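Long-range contact in meta cleavage compound hydrolase (Janthinobacterium, PDB 1J1I), which hydrolyses the meta-cleavage compound in bacterial carbazole degradation, probably splitting a carbon-carbon bond to release anthranilate: residues R19-L31 against I92-F104. Sequence-based numbering, arbitrary orientation.
Sequences RFVNAGGVETRYL and IRHLHDFIKAMNF
Phe98 drives the edge of its ring against the face of Tyr30 in an offset edge-to-face pair, with ring centroids 5.5 Å apart and planes at 72°. With CG anti to its backbone N (chi1 174°), the Phe98 ring leans from the helix into the hairpin, where Val21 CG1 packs 3.6 Å from Phe98 CE2 and Thr28 CG2 lies near Phe98 CD2. Met102, just past the helix, bends its chain at chi2 and chi3, bringing Met102 CE 3.5 Å from Tyr30 CE2 and setting SD obliquely to the ring, a Met-aromatic contact. Cut back to alanine, Tyr30 would probably leave the Phe98 edge and the Met102 thioether without an aromatic face to rest on and open a gap between strand and helix end.

Farther along the strand, Ala23 CB is pressed to 3.6 Å from Phe98 CA, and the two backbones come close, with Ala23 CA 4.6 Å from Phe98 CA. The buried polar pair lies alongside: His94 NE2 donates in its ring plane to Thr28 OG1 at 2.8 Å, and that hydroxyl donates in turn to Val26 O, which takes Ala23 N from the opposite face of its plane. Met71 of strand 67-71 packs on both His94 and Phe98.

At the outer rim of the type I' turn the fit slackens. A water joins the two sides there, donating to Ala23 O and to Asp97 OD2, while exposed Gly24 only grazes Asp97 CB. This is the N-terminal antiparallel hairpin at the sheet edge of an alpha/beta hydrolase fold, packed against helix 88-101 well away from the catalytic residues.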
ATOM      1  N   ARG A  19       9.691  24.473 -17.773  1.00 22.06           N
ATOM      2  CA  ARG A  19      11.085  24.632 -18.177  1.00 26.13           C
ATOM      3  C   ARG A  19      11.413  23.738 -19.368  1.00 26.35           C
ATOM      4  O   ARG A  19      10.674  22.802 -19.677  1.00 22.27           O
ATOM      5  CB  ARG A  19      11.998  24.238 -17.011  1.00 26.86           C
ATOM      6  CG  ARG A  19      12.816  25.352 -16.382  1.00 41.21           C
ATOM      7  CD  ARG A  19      11.988  26.286 -15.526  1.00 46.30           C
ATOM      8  NE  ARG A  19      12.825  26.931 -14.515  1.00 56.86           N
ATOM      9  CZ  ARG A  19      12.456  27.976 -13.780  1.00 58.40           C
ATOM     10  NH1 ARG A  19      11.258  28.515 -13.940  1.00 60.95           N
ATOM     11  NH2 ARG A  19      13.287  28.480 -12.878  1.00 60.42           N
ATOM     12  N   PHE A  20      12.531  24.026 -20.027  1.00 22.98           N
ATOM     13  CA  PHE A  20      12.974  23.233 -21.165  1.00 22.44           C
ATOM     14  C   PHE A  20      14.466  22.957 -21.033  1.00 23.64           C
ATOM     15  O   PHE A  20      15.214  23.781 -20.504  1.00 27.28           O
ATOM     16  CB  PHE A  20      12.700  23.964 -22.484  1.00 23.16           C
ATOM     17  CG  PHE A  20      11.238  24.136 -22.793  1.00 24.62           C
ATOM     18  CD1 PHE A  20      10.492  25.138 -22.179  1.00 28.14           C
ATOM     19  CD2 PHE A  20      10.608  23.294 -23.700  1.00 23.70           C
ATOM     20  CE1 PHE A  20       9.134  25.300 -22.468  1.00 23.27           C
ATOM     21  CE2 PHE A  20       9.253  23.445 -23.997  1.00 25.66           C
ATOM     22  CZ  PHE A  20       8.514  24.448 -23.381  1.00 26.20           C
ATOM     23  N   VAL A  21      14.899  21.794 -21.505  1.00 22.09           N
ATOM     24  CA  VAL A  21      16.303  21.422 -21.431  1.00 21.73           C
ATOM     25  C   VAL A  21      16.672  20.539 -22.620  1.00 24.43           C
ATOM     26  O   VAL A  21      15.835  19.810 -23.140  1.00 22.15           O
ATOM     27  CB  VAL A  21      16.602  20.649 -20.114  1.00 22.48           C
ATOM     28  CG1 VAL A  21      15.855  19.317 -20.100  1.00 19.70           C
ATOM     29  CG2 VAL A  21      18.099  20.423 -19.961  1.00 20.46           C
ATOM     30  N   ASN A  22      17.924  20.612 -23.053  1.00 19.82           N
ATOM     31  CA  ASN A  22      18.374  19.785 -24.164  1.00 20.15           C
ATOM     32  C   ASN A  22      18.796  18.421 -23.610  1.00 18.78           C
ATOM     33  O   ASN A  22      19.834  18.301 -22.958  1.00 20.57           O
ATOM     34  CB  ASN A  22      19.559  20.450 -24.872  1.00 24.18           C
ATOM     35  CG  ASN A  22      19.935  19.749 -26.163  1.00 25.96           C
ATOM     36  OD1 ASN A  22      19.886  18.525 -26.252  1.00 23.05           O
ATOM     37  ND2 ASN A  22      20.331  20.527 -27.170  1.00 27.64           N
ATOM     38  N   ALA A  23      17.988  17.394 -23.858  1.00 20.41           N
ATOM     39  CA  ALA A  23      18.313  16.057 -23.365  1.00 20.87           C
ATOM     40  C   ALA A  23      18.997  15.236 -24.448  1.00 20.23           C
ATOM     41  O   ALA A  23      18.345  14.527 -25.214  1.00 20.81           O
ATOM     42  CB  ALA A  23      17.041  15.343 -22.865  1.00 20.80           C
ATOM     43  N   GLY A  24      20.322  15.357 -24.510  1.00 18.93           N
ATOM     44  CA  GLY A  24      21.095  14.624 -25.493  1.00 21.44           C
ATOM     45  C   GLY A  24      20.674  14.849 -26.934  1.00 21.90           C
ATOM     46  O   GLY A  24      20.784  13.947 -27.760  1.00 23.74           O
ATOM     47  N   GLY A  25      20.186  16.046 -27.241  1.00 21.11           N
ATOM     48  CA  GLY A  25      19.769  16.328 -28.603  1.00 23.66           C
ATOM     49  C   GLY A  25      18.273  16.494 -28.753  1.00 24.20           C
ATOM     50  O   GLY A  25      17.803  17.003 -29.767  1.00 24.47           O
ATOM     51  N   VAL A  26      17.520  16.061 -27.749  1.00 20.18           N
ATOM     52  CA  VAL A  26      16.067  16.190 -27.789  1.00 21.12           C
ATOM     53  C   VAL A  26      15.605  17.249 -26.787  1.00 20.53           C
ATOM     54  O   VAL A  26      15.699  17.042 -25.574  1.00 22.20           O
ATOM     55  CB  VAL A  26      15.367  14.841 -27.456  1.00 21.81           C
ATOM     56  CG1 VAL A  26      13.845  15.011 -27.498  1.00 19.05           C
ATOM     57  CG2 VAL A  26      15.798  13.767 -28.453  1.00 23.02           C
ATOM     58  N   GLU A  27      15.130  18.393 -27.284  1.00 19.21           N
ATOM     59  CA  GLU A  27      14.642  19.443 -26.391  1.00 19.29           C
ATOM     60  C   GLU A  27      13.501  18.803 -25.617  1.00 21.72           C
ATOM     61  O   GLU A  27      12.628  18.166 -26.208  1.00 22.65           O
ATOM     62  CB  GLU A  27      14.104  20.656 -27.164  1.00 21.68           C
ATOM     63  CG  GLU A  27      15.013  21.893 -27.195  1.00 38.42           C
ATOM     64  CD  GLU A  27      15.853  22.077 -25.936  1.00 25.10           C
ATOM     65  OE1 GLU A  27      16.965  21.531 -25.904  1.00 35.14           O
ATOM     66  OE2 GLU A  27      15.405  22.757 -24.985  1.00 30.02           O
ATOM     67  N   THR A  28      13.499  18.991 -24.302  1.00 20.57           N
ATOM     68  CA  THR A  28      12.490  18.374 -23.453  1.00 19.22           C
ATOM     69  C   THR A  28      11.812  19.369 -22.529  1.00 17.11           C
ATOM     70  O   THR A  28      12.464  20.232 -21.943  1.00 21.85           O
ATOM     71  CB  THR A  28      13.138  17.256 -22.608  1.00 21.91           C
ATOM     72  OG1 THR A  28      13.863  16.375 -23.475  1.00 24.58           O
ATOM     73  CG2 THR A  28      12.080  16.460 -21.854  1.00 25.55           C
ATOM     74  N   ARG A  29      10.497  19.243 -22.408  1.00 18.45           N
ATOM     75  CA  ARG A  29       9.713  20.120 -21.553  1.00 19.87           C
ATOM     76  C   ARG A  29       9.375  19.431 -20.244  1.00 21.18           C
ATOM     77  O   ARG A  29       8.992  18.260 -20.229  1.00 22.71           O
ATOM     78  CB  ARG A  29       8.411  20.515 -22.256  1.00 22.25           C
ATOM     79  CG  ARG A  29       7.455  21.343 -21.403  1.00 22.32           C
ATOM     80  CD  ARG A  29       6.171  20.579 -21.127  1.00 27.10           C
ATOM     81  NE  ARG A  29       5.123  21.450 -20.605  1.00 26.19           N
ATOM     82  CZ  ARG A  29       3.842  21.108 -20.525  1.00 24.11           C
ATOM     83  NH1 ARG A  29       3.444  19.909 -20.931  1.00 27.25           N
ATOM     84  NH2 ARG A  29       2.954  21.973 -20.052  1.00 22.02           N
ATOM     85  N   TYR A  30       9.521  20.159 -19.143  1.00 20.63           N
ATOM     86  CA  TYR A  30       9.180  19.612 -17.843  1.00 21.49           C
ATOM     87  C   TYR A  30       8.550  20.663 -16.947  1.00 26.76           C
ATOM     88  O   TYR A  30       8.647  21.863 -17.210  1.00 27.80           O
ATOM     89  CB  TYR A  30      10.409  19.001 -17.146  1.00 17.76           C
ATOM     90  CG  TYR A  30      11.554  19.946 -16.832  1.00 20.45           C
ATOM     91  CD1 TYR A  30      12.467  20.327 -17.819  1.00 19.91           C
ATOM     92  CD2 TYR A  30      11.769  20.402 -15.528  1.00 22.04           C
ATOM     93  CE1 TYR A  30      13.574  21.134 -17.513  1.00 19.00           C
ATOM     94  CE2 TYR A  30      12.866  21.209 -15.212  1.00 24.11           C
ATOM     95  CZ  TYR A  30      13.766  21.566 -16.210  1.00 25.43           C
ATOM     96  OH  TYR A  30      14.864  22.340 -15.896  1.00 24.10           O
ATOM     97  N   LEU A  31       7.880  20.192 -15.904  1.00 22.77           N
ATOM     98  CA  LEU A  31       7.242  21.053 -14.921  1.00 22.80           C
ATOM     99  C   LEU A  31       8.050  20.868 -13.644  1.00 26.19           C
ATOM    100  O   LEU A  31       8.425  19.747 -13.302  1.00 27.08           O
ATOM    101  CB  LEU A  31       5.794  20.610 -14.691  1.00 26.23           C
ATOM    102  CG  LEU A  31       4.665  21.119 -15.592  1.00 30.40           C
ATOM    103  CD1 LEU A  31       5.138  21.346 -17.010  1.00 29.55           C
ATOM    104  CD2 LEU A  31       3.523  20.120 -15.537  1.00 28.69           C
ATOM    105  N   ILE A  92      13.335   5.084 -23.491  1.00 18.02           N
ATOM    106  CA  ILE A  92      14.202   4.784 -22.354  1.00 19.53           C
ATOM    107  C   ILE A  92      15.462   5.644 -22.439  1.00 21.86           C
ATOM    108  O   ILE A  92      15.867   6.272 -21.455  1.00 19.87           O
ATOM    109  CB  ILE A  92      14.598   3.289 -22.333  1.00 18.20           C
ATOM    110  CG1 ILE A  92      13.361   2.438 -22.015  1.00 18.60           C
ATOM    111  CG2 ILE A  92      15.706   3.051 -21.298  1.00 20.89           C
ATOM    112  CD1 ILE A  92      13.579   0.944 -22.161  1.00 21.61           C
ATOM    113  N   ARG A  93      16.075   5.675 -23.621  1.00 23.57           N
ATOM    114  CA  ARG A  93      17.283   6.468 -23.827  1.00 20.45           C
ATOM    115  C   ARG A  93      16.996   7.936 -23.549  1.00 20.64           C
ATOM    116  O   ARG A  93      17.810   8.634 -22.941  1.00 17.64           O
ATOM    117  CB  ARG A  93      17.790   6.325 -25.264  1.00 27.64           C
ATOM    118  CG  ARG A  93      19.086   7.088 -25.530  1.00 35.14           C
ATOM    119  CD  ARG A  93      19.301   7.312 -27.018  1.00 47.64           C
ATOM    120  NE  ARG A  93      19.235   6.067 -27.779  1.00 47.77           N
ATOM    121  CZ  ARG A  93      19.269   6.000 -29.107  1.00 54.50           C
ATOM    122  NH1 ARG A  93      19.202   4.822 -29.714  1.00 52.32           N
ATOM    123  NH2 ARG A  93      19.367   7.110 -29.828  1.00 48.57           N
ATOM    124  N   HIS A  94      15.833   8.404 -23.996  1.00 21.10           N
ATOM    125  CA  HIS A  94      15.466   9.796 -23.782  1.00 21.98           C
ATOM    126  C   HIS A  94      15.409  10.129 -22.295  1.00 22.32           C
ATOM    127  O   HIS A  94      15.961  11.139 -21.862  1.00 19.13           O
ATOM    128  CB  HIS A  94      14.112  10.121 -24.426  1.00 19.82           C
ATOM    129  CG  HIS A  94      13.592  11.478 -24.063  1.00 19.65           C
ATOM    130  ND1 HIS A  94      12.457  11.662 -23.305  1.00 18.82           N
ATOM    131  CD2 HIS A  94      14.074  12.718 -24.324  1.00 17.80           C
ATOM    132  CE1 HIS A  94      12.260  12.954 -23.115  1.00 20.54           C
ATOM    133  NE2 HIS A  94      13.228  13.618 -23.724  1.00 22.30           N
ATOM    134  N   LEU A  95      14.738   9.284 -21.517  1.00 23.74           N
ATOM    135  CA  LEU A  95      14.629   9.515 -20.083  1.00 18.93           C
ATOM    136  C   LEU A  95      16.027   9.515 -19.466  1.00 17.29           C
ATOM    137  O   LEU A  95      16.331  10.325 -18.587  1.00 16.52           O
ATOM    138  CB  LEU A  95      13.746   8.444 -19.436  1.00 18.24           C
ATOM    139  CG  LEU A  95      13.606   8.468 -17.908  1.00 18.00           C
ATOM    140  CD1 LEU A  95      13.145   9.850 -17.454  1.00 18.77           C
ATOM    141  CD2 LEU A  95      12.596   7.401 -17.470  1.00 19.01           C
ATOM    142  N   HIS A  96      16.878   8.610 -19.935  1.00 19.42           N
ATOM    143  CA  HIS A  96      18.253   8.534 -19.450  1.00 18.33           C
ATOM    144  C   HIS A  96      18.966   9.860 -19.713  1.00 18.73           C
ATOM    145  O   HIS A  96      19.616  10.414 -18.823  1.00 19.44           O
ATOM    146  CB  HIS A  96      18.994   7.384 -20.151  1.00 19.82           C
ATOM    147  CG  HIS A  96      20.491   7.492 -20.090  1.00 23.84           C
ATOM    148  ND1 HIS A  96      21.210   8.319 -20.924  1.00 24.07           N
ATOM    149  CD2 HIS A  96      21.399   6.872 -19.298  1.00 24.69           C
ATOM    150  CE1 HIS A  96      22.500   8.201 -20.653  1.00 26.23           C
ATOM    151  NE2 HIS A  96      22.641   7.330 -19.671  1.00 25.33           N
ATOM    152  N   ASP A  97      18.830  10.367 -20.935  1.00 18.10           N
ATOM    153  CA  ASP A  97      19.465  11.618 -21.327  1.00 20.48           C
ATOM    154  C   ASP A  97      18.903  12.812 -20.549  1.00 22.29           C
ATOM    155  O   ASP A  97      19.648  13.716 -20.167  1.00 20.81           O
ATOM    156  CB  ASP A  97      19.314  11.845 -22.844  1.00 19.31           C
ATOM    157  CG  ASP A  97      20.035  10.783 -23.678  1.00 21.76           C
ATOM    158  OD1 ASP A  97      20.865  10.035 -23.126  1.00 19.83           O
ATOM    159  OD2 ASP A  97      19.785  10.699 -24.897  1.00 20.89           O
ATOM    160  N   PHE A  98      17.595  12.813 -20.303  1.00 20.23           N
ATOM    161  CA  PHE A  98      16.975  13.898 -19.549  1.00 19.54           C
ATOM    162  C   PHE A  98      17.550  13.933 -18.136  1.00 19.73           C
ATOM    163  O   PHE A  98      17.930  14.989 -17.638  1.00 21.13           O
ATOM    164  CB  PHE A  98      15.458  13.712 -19.480  1.00 20.51           C
ATOM    165  CG  PHE A  98      14.759  14.721 -18.606  1.00 19.36           C
ATOM    166  CD1 PHE A  98      14.341  14.377 -17.325  1.00 19.63           C
ATOM    167  CD2 PHE A  98      14.520  16.017 -19.065  1.00 17.81           C
ATOM    168  CE1 PHE A  98      13.690  15.304 -16.504  1.00 22.88           C
ATOM    169  CE2 PHE A  98      13.873  16.957 -18.256  1.00 22.07           C
ATOM    170  CZ  PHE A  98      13.453  16.597 -16.968  1.00 19.93           C
ATOM    171  N   ILE A  99      17.612  12.772 -17.495  1.00 20.27           N
ATOM    172  CA  ILE A  99      18.157  12.694 -16.147  1.00 19.59           C
ATOM    173  C   ILE A  99      19.581  13.250 -16.113  1.00 21.93           C
ATOM    174  O   ILE A  99      19.906  14.088 -15.272  1.00 20.67           O
ATOM    175  CB  ILE A  99      18.131  11.237 -15.630  1.00 19.64           C
ATOM    176  CG1 ILE A  99      16.676  10.816 -15.383  1.00 18.95           C
ATOM    177  CG2 ILE A  99      18.929  11.113 -14.345  1.00 22.52           C
ATOM    178  CD1 ILE A  99      16.499   9.351 -15.074  1.00 21.18           C
ATOM    179  N   LYS A 100      20.421  12.798 -17.040  1.00 21.70           N
ATOM    180  CA  LYS A 100      21.805  13.261 -17.110  1.00 20.87           C
ATOM    181  C   LYS A 100      21.884  14.768 -17.379  1.00 21.80           C
ATOM    182  O   LYS A 100      22.698  15.468 -16.781  1.00 20.41           O
ATOM    183  CB  LYS A 100      22.556  12.515 -18.218  1.00 19.88           C
ATOM    184  CG  LYS A 100      22.572  11.004 -18.058  1.00 29.68           C
ATOM    185  CD  LYS A 100      23.257  10.583 -16.772  1.00 35.31           C
ATOM    186  CE  LYS A 100      24.740  10.905 -16.798  1.00 44.13           C
ATOM    187  NZ  LYS A 100      25.429  10.225 -17.927  1.00 47.53           N
ATOM    188  N   ALA A 101      21.038  15.255 -18.284  1.00 21.77           N
ATOM    189  CA  ALA A 101      21.017  16.672 -18.640  1.00 22.04           C
ATOM    190  C   ALA A 101      20.550  17.565 -17.492  1.00 26.29           C
ATOM    191  O   ALA A 101      20.907  18.747 -17.430  1.00 21.60           O
ATOM    192  CB  ALA A 101      20.128  16.887 -19.863  1.00 20.82           C
ATOM    193  N   MET A 102      19.738  17.014 -16.594  1.00 21.67           N
ATOM    194  CA  MET A 102      19.254  17.784 -15.456  1.00 24.43           C
ATOM    195  C   MET A 102      20.365  17.961 -14.423  1.00 23.24           C
ATOM    196  O   MET A 102      21.371  17.253 -14.443  1.00 24.73           O
ATOM    197  CB  MET A 102      18.038  17.101 -14.819  1.00 20.36           C
ATOM    198  CG  MET A 102      16.749  17.274 -15.617  1.00 23.86           C
ATOM    199  SD  MET A 102      16.296  19.018 -15.848  1.00 24.79           S
ATOM    200  CE  MET A 102      15.647  19.408 -14.228  1.00 26.07           C
ATOM    201  N   ASN A 103      20.189  18.924 -13.527  1.00 27.28           N
ATOM    202  CA  ASN A 103      21.192  19.190 -12.509  1.00 37.26           C
ATOM    203  C   ASN A 103      20.905  18.438 -11.214  1.00 38.49           C
ATOM    204  O   ASN A 103      20.413  19.015 -10.241  1.00 38.89           O
ATOM    205  CB  ASN A 103      21.293  20.704 -12.256  1.00 38.83           C
ATOM    206  CG  ASN A 103      19.966  21.332 -11.848  1.00 40.59           C
ATOM    207  OD1 ASN A 103      18.904  20.975 -12.368  1.00 32.44           O
ATOM    208  ND2 ASN A 103      20.026  22.293 -10.926  1.00 34.86           N
ATOM    209  N   PHE A 104      21.214  17.142 -11.217  1.00 33.94           N
ATOM    210  CA  PHE A 104      20.999  16.297 -10.048  1.00 29.03           C
ATOM    211  C   PHE A 104      22.322  15.936  -9.392  1.00 25.17           C
ATOM    212  O   PHE A 104      23.257  15.502 -10.062  1.00 25.58           O
ATOM    213  CB  PHE A 104      20.269  15.018 -10.455  1.00 26.72           C
ATOM    214  CG  PHE A 104      18.912  15.260 -11.041  1.00 21.01           C
ATOM    215  CD1 PHE A 104      18.443  14.466 -12.082  1.00 25.14           C
ATOM    216  CD2 PHE A 104      18.088  16.263 -10.538  1.00 22.11           C
ATOM    217  CE1 PHE A 104      17.172  14.664 -12.614  1.00 21.83           C
ATOM    218  CE2 PHE A 104      16.815  16.469 -11.062  1.00 23.67           C
ATOM    219  CZ  PHE A 104      16.357  15.665 -12.105  1.00 24.72           C
TER
HETATM  220  O   HOH W   1      17.630  11.832 -26.041  1.00 24.30           O